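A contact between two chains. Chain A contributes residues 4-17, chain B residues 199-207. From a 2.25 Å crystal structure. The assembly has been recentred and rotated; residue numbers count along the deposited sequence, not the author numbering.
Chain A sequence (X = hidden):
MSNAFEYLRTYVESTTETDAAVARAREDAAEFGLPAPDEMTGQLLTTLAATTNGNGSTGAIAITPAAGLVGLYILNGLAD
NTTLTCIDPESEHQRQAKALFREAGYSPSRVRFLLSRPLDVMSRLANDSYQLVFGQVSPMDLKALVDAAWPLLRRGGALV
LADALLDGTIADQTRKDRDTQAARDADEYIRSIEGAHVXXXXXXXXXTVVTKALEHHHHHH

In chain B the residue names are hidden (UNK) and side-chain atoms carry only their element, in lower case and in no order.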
# COMPACT_ATOMS: atom_id res chain seq x y z
N ALA A 4 9.39 -14.41 12.45
CA ALA A 4 9.49 -14.26 11.00
C ALA A 4 9.40 -12.85 10.45
O ALA A 4 9.92 -12.55 9.38
CB ALA A 4 8.46 -15.17 10.31
N PHE A 5 8.75 -11.98 11.21
CA PHE A 5 8.62 -10.59 10.83
C PHE A 5 9.99 -9.91 10.71
O PHE A 5 10.23 -9.14 9.79
CB PHE A 5 7.79 -9.84 11.86
CG PHE A 5 7.68 -8.35 11.60
CD1 PHE A 5 6.70 -7.86 10.74
CD2 PHE A 5 8.56 -7.45 12.19
CE1 PHE A 5 6.61 -6.50 10.47
CE2 PHE A 5 8.48 -6.09 11.93
CZ PHE A 5 7.50 -5.61 11.06
N GLU A 6 10.88 -10.21 11.66
CA GLU A 6 12.20 -9.58 11.69
C GLU A 6 13.21 -10.07 10.67
O GLU A 6 14.06 -9.30 10.23
CB GLU A 6 12.78 -9.69 13.11
CG GLU A 6 11.84 -9.20 14.21
CD GLU A 6 11.75 -10.19 15.35
OE1 GLU A 6 11.11 -11.25 15.16
OE2 GLU A 6 12.32 -9.92 16.43
N TYR A 7 13.11 -11.35 10.30
CA TYR A 7 13.99 -11.91 9.30
C TYR A 7 13.59 -11.25 7.98
O TYR A 7 14.44 -10.94 7.13
CB TYR A 7 13.84 -13.43 9.23
CG TYR A 7 15.16 -14.15 9.11
CD1 TYR A 7 15.30 -15.47 9.52
CD2 TYR A 7 16.29 -13.49 8.61
CE1 TYR A 7 16.52 -16.13 9.44
CE2 TYR A 7 17.52 -14.14 8.51
CZ TYR A 7 17.63 -15.46 8.93
OH TYR A 7 18.84 -16.11 8.84
N LEU A 8 12.29 -11.03 7.79
CA LEU A 8 11.80 -10.35 6.59
C LEU A 8 12.31 -8.90 6.71
O LEU A 8 12.90 -8.36 5.78
CB LEU A 8 10.27 -10.37 6.54
CG LEU A 8 9.62 -10.17 5.16
CD1 LEU A 8 10.53 -10.76 4.08
CD2 LEU A 8 8.26 -10.86 5.15
N ARG A 9 12.09 -8.27 7.87
CA ARG A 9 12.53 -6.89 8.07
C ARG A 9 14.03 -6.76 7.88
O ARG A 9 14.50 -5.86 7.17
CB ARG A 9 12.11 -6.39 9.47
CG ARG A 9 12.55 -4.97 9.78
CD ARG A 9 11.58 -4.27 10.72
NE ARG A 9 11.43 -4.97 12.00
CZ ARG A 9 12.33 -4.96 12.97
NH1 ARG A 9 13.47 -4.29 12.82
NH2 ARG A 9 12.10 -5.63 14.09
N THR A 10 14.78 -7.66 8.49
CA THR A 10 16.24 -7.64 8.38
C THR A 10 16.72 -7.77 6.94
O THR A 10 17.58 -7.01 6.50
CB THR A 10 16.87 -8.77 9.24
OG1 THR A 10 16.42 -8.63 10.60
CG2 THR A 10 18.38 -8.68 9.21
N TYR A 11 16.16 -8.72 6.20
CA TYR A 11 16.55 -8.89 4.81
C TYR A 11 16.17 -7.67 3.97
O TYR A 11 16.95 -7.23 3.12
CB TYR A 11 15.88 -10.11 4.19
CG TYR A 11 16.26 -10.26 2.74
CD1 TYR A 11 17.53 -10.69 2.38
CD2 TYR A 11 15.39 -9.85 1.72
CE1 TYR A 11 17.93 -10.73 1.05
CE2 TYR A 11 15.78 -9.90 0.38
CZ TYR A 11 17.06 -10.33 0.06
OH TYR A 11 17.46 -10.39 -1.25
N VAL A 12 14.98 -7.12 4.20
CA VAL A 12 14.55 -5.96 3.43
C VAL A 12 15.33 -4.71 3.81
O VAL A 12 15.72 -3.93 2.94
CB VAL A 12 13.03 -5.69 3.62
CG1 VAL A 12 12.63 -4.38 2.93
CG2 VAL A 12 12.22 -6.86 3.05
N GLU A 13 15.56 -4.51 5.10
CA GLU A 13 16.31 -3.35 5.54
C GLU A 13 17.77 -3.48 5.10
O GLU A 13 18.34 -2.55 4.53
CB GLU A 13 16.22 -3.19 7.07
CG GLU A 13 15.02 -2.35 7.52
CD GLU A 13 14.90 -2.24 9.03
OE1 GLU A 13 13.84 -1.77 9.51
OE2 GLU A 13 15.85 -2.63 9.73
N SER A 14 18.37 -4.64 5.35
CA SER A 14 19.77 -4.87 5.00
C SER A 14 19.99 -4.96 3.50
O SER A 14 21.13 -5.14 3.05
CB SER A 14 20.25 -6.18 5.62
OG SER A 14 19.73 -7.31 4.92
N THR A 15 18.92 -4.81 2.72
CA THR A 15 19.03 -4.93 1.28
C THR A 15 18.51 -3.75 0.47
O THR A 15 18.67 -3.69 -0.75
CB THR A 15 18.37 -6.27 0.84
OG1 THR A 15 19.17 -6.91 -0.16
CG2 THR A 15 17.00 -6.06 0.32
N THR A 16 17.86 -2.81 1.16
CA THR A 16 17.35 -1.61 0.50
C THR A 16 18.52 -0.64 0.30
O THR A 16 19.20 -0.25 1.26
CB THR A 16 16.27 -0.91 1.35
OG1 THR A 16 15.10 -1.74 1.42
CG2 THR A 16 15.89 0.43 0.73
N GLU A 17 18.77 -0.25 -0.95
CA GLU A 17 19.86 0.66 -1.27
C GLU A 17 19.74 1.92 -0.43
O GLU A 17 18.76 2.67 -0.52
CB GLU A 17 19.83 1.01 -2.76
CG GLU A 17 20.96 1.92 -3.20
CD GLU A 17 20.68 2.57 -4.54
OE1 GLU A 17 21.30 3.61 -4.84
OE2 GLU A 17 19.84 2.03 -5.30
N UNK B 199 8.73 -1.44 -3.00
CA UNK B 199 8.30 -1.52 -1.61
C UNK B 199 8.19 -3.01 -1.32
O UNK B 199 7.55 -3.75 -2.07
c UNK B 199 6.95 -0.82 -1.41
N UNK B 200 8.82 -3.47 -0.24
CA UNK B 200 8.77 -4.86 0.14
C UNK B 200 8.18 -4.88 1.55
O UNK B 200 8.76 -4.36 2.50
c UNK B 200 14.17 -5.31 -0.68
n UNK B 200 14.91 -4.32 -0.21
c UNK B 200 10.18 -5.47 0.03
c UNK B 200 12.02 -6.09 -1.60
n UNK B 200 12.93 -5.07 -1.10
n UNK B 200 14.63 -6.56 -0.70
c UNK B 200 10.57 -5.66 -1.45
N UNK B 201 7.02 -5.52 1.65
CA UNK B 201 6.25 -5.52 2.87
C UNK B 201 6.02 -6.85 3.58
O UNK B 201 6.05 -7.90 2.95
c UNK B 201 5.72 -2.46 2.43
c UNK B 201 3.67 -3.15 1.10
c UNK B 201 5.05 -3.59 1.64
c UNK B 201 4.91 -4.85 2.53
N UNK B 202 5.77 -6.81 4.90
CA UNK B 202 5.54 -8.00 5.73
C UNK B 202 4.14 -8.62 5.59
O UNK B 202 3.47 -8.84 6.59
c UNK B 202 5.24 -6.10 7.09
c UNK B 202 5.80 -7.49 7.14
c UNK B 202 5.75 -5.58 5.72
N UNK B 203 3.72 -8.90 4.37
CA UNK B 203 2.41 -9.50 4.12
C UNK B 203 2.62 -10.85 3.43
O UNK B 203 3.47 -10.98 2.55
c UNK B 203 1.56 -8.58 3.24
c UNK B 203 0.99 -7.33 3.92
c UNK B 203 -0.22 -7.70 4.77
c UNK B 203 0.64 -6.30 2.84
N UNK B 204 1.84 -11.85 3.84
CA UNK B 204 1.99 -13.18 3.28
C UNK B 204 3.42 -13.63 3.55
O UNK B 204 3.94 -13.46 4.66
N UNK B 205 4.08 -14.20 2.55
CA UNK B 205 5.47 -14.64 2.71
C UNK B 205 6.43 -13.53 2.26
O UNK B 205 7.60 -13.79 1.97
c UNK B 205 5.72 -15.92 1.88
N UNK B 206 5.95 -12.29 2.20
CA UNK B 206 6.79 -11.18 1.78
C UNK B 206 6.36 -10.67 0.42
O UNK B 206 6.64 -11.30 -0.60
N UNK B 207 5.71 -9.52 0.41
CA UNK B 207 5.19 -8.91 -0.80
C UNK B 207 6.10 -7.89 -1.44
O UNK B 207 6.65 -7.04 -0.75
c UNK B 207 2.97 -7.64 -1.56
c UNK B 207 2.26 -8.76 -2.33
c UNK B 207 3.84 -8.27 -0.47
c UNK B 207 1.93 -6.71 -0.93

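Position 199 of chain B carries a single side-chain carbon, bonded to CA and pointing away from the helix of chain A, out of contact with the chain A stretch; one carbon alone makes it Ala199(B). At position 200 the side chain points toward chain A and is long: three carbons, a nitrogen, then a carbon bearing two more nitrogens. That terminal group lies by the C-terminal end of the helix, among Tyr11(A), Val12(A), Thr15(A) and Thr16(A). A guanidinium identifies Arg200(B). Its NH2 lies 3.1 Å from OG1 of Thr16(A) and 3.3 Å from O of Val12(A), the latter at an angle too poor for a hydrogen bond. CG1 of Val12(A) covers one face of the group, 3.9 Å from NH2. The model brings CG2 of Thr15(A) implausibly close, so that approach carries no weight.

Position 201 has four carbons forked at the second, directed away from the helix: Leu201(B). At position 202 three carbons close a ring onto the backbone nitrogen, which only proline does. The ring of Pro202(B) faces the beginning of the stretch, where its CB meets CE1 of Phe5(A) at 3.6 Å, and its CA lies 4.0 Å from CD2 of Leu8(A).

Position 203 again shows four carbons forked at the second and pointing away, hence Leu203(B). Position 204 has no side-chain atom and a positive phi of 58°, as suits Gly204(B). One carbon at position 205, also turned away, gives Ala205(B); its backbone C is 4.3 Å from CD2 of Leu8(A). Position 206 is bare as well. Here a CB would point at chain A, 3.4 Å from CD1 of Leu8(A), and would jam against the preceding carbonyl; Gly206(B) avoids both, and its CA sits 3.7 Å from CD2 of Leu8(A). Position 207 has four carbons, forked at the second and facing away: Leu207(B).

The helix runs nearly antiparallel to the strand, at 164°, so Phe5(A) pairs with Pro202(B) while Val12(A) lies across from Arg200(B). A type II' turn from Leu203(B) to Gly206(B), closed by a 2.8 Å hydrogen bond from N of Gly206(B) to O of Leu203(B), folds the chain back and sets Gly206(B) beside Leu8(A). No clear hydrogen bond joins the two stretches. Apolar packing of Phe5(A) and Leu8(A) serves one end, and at the other Arg200(B), which has the largest area covered by the other stretch, reaches along the helix to its last turn.

Chain B, residues 199-207: ARLPLGAGL
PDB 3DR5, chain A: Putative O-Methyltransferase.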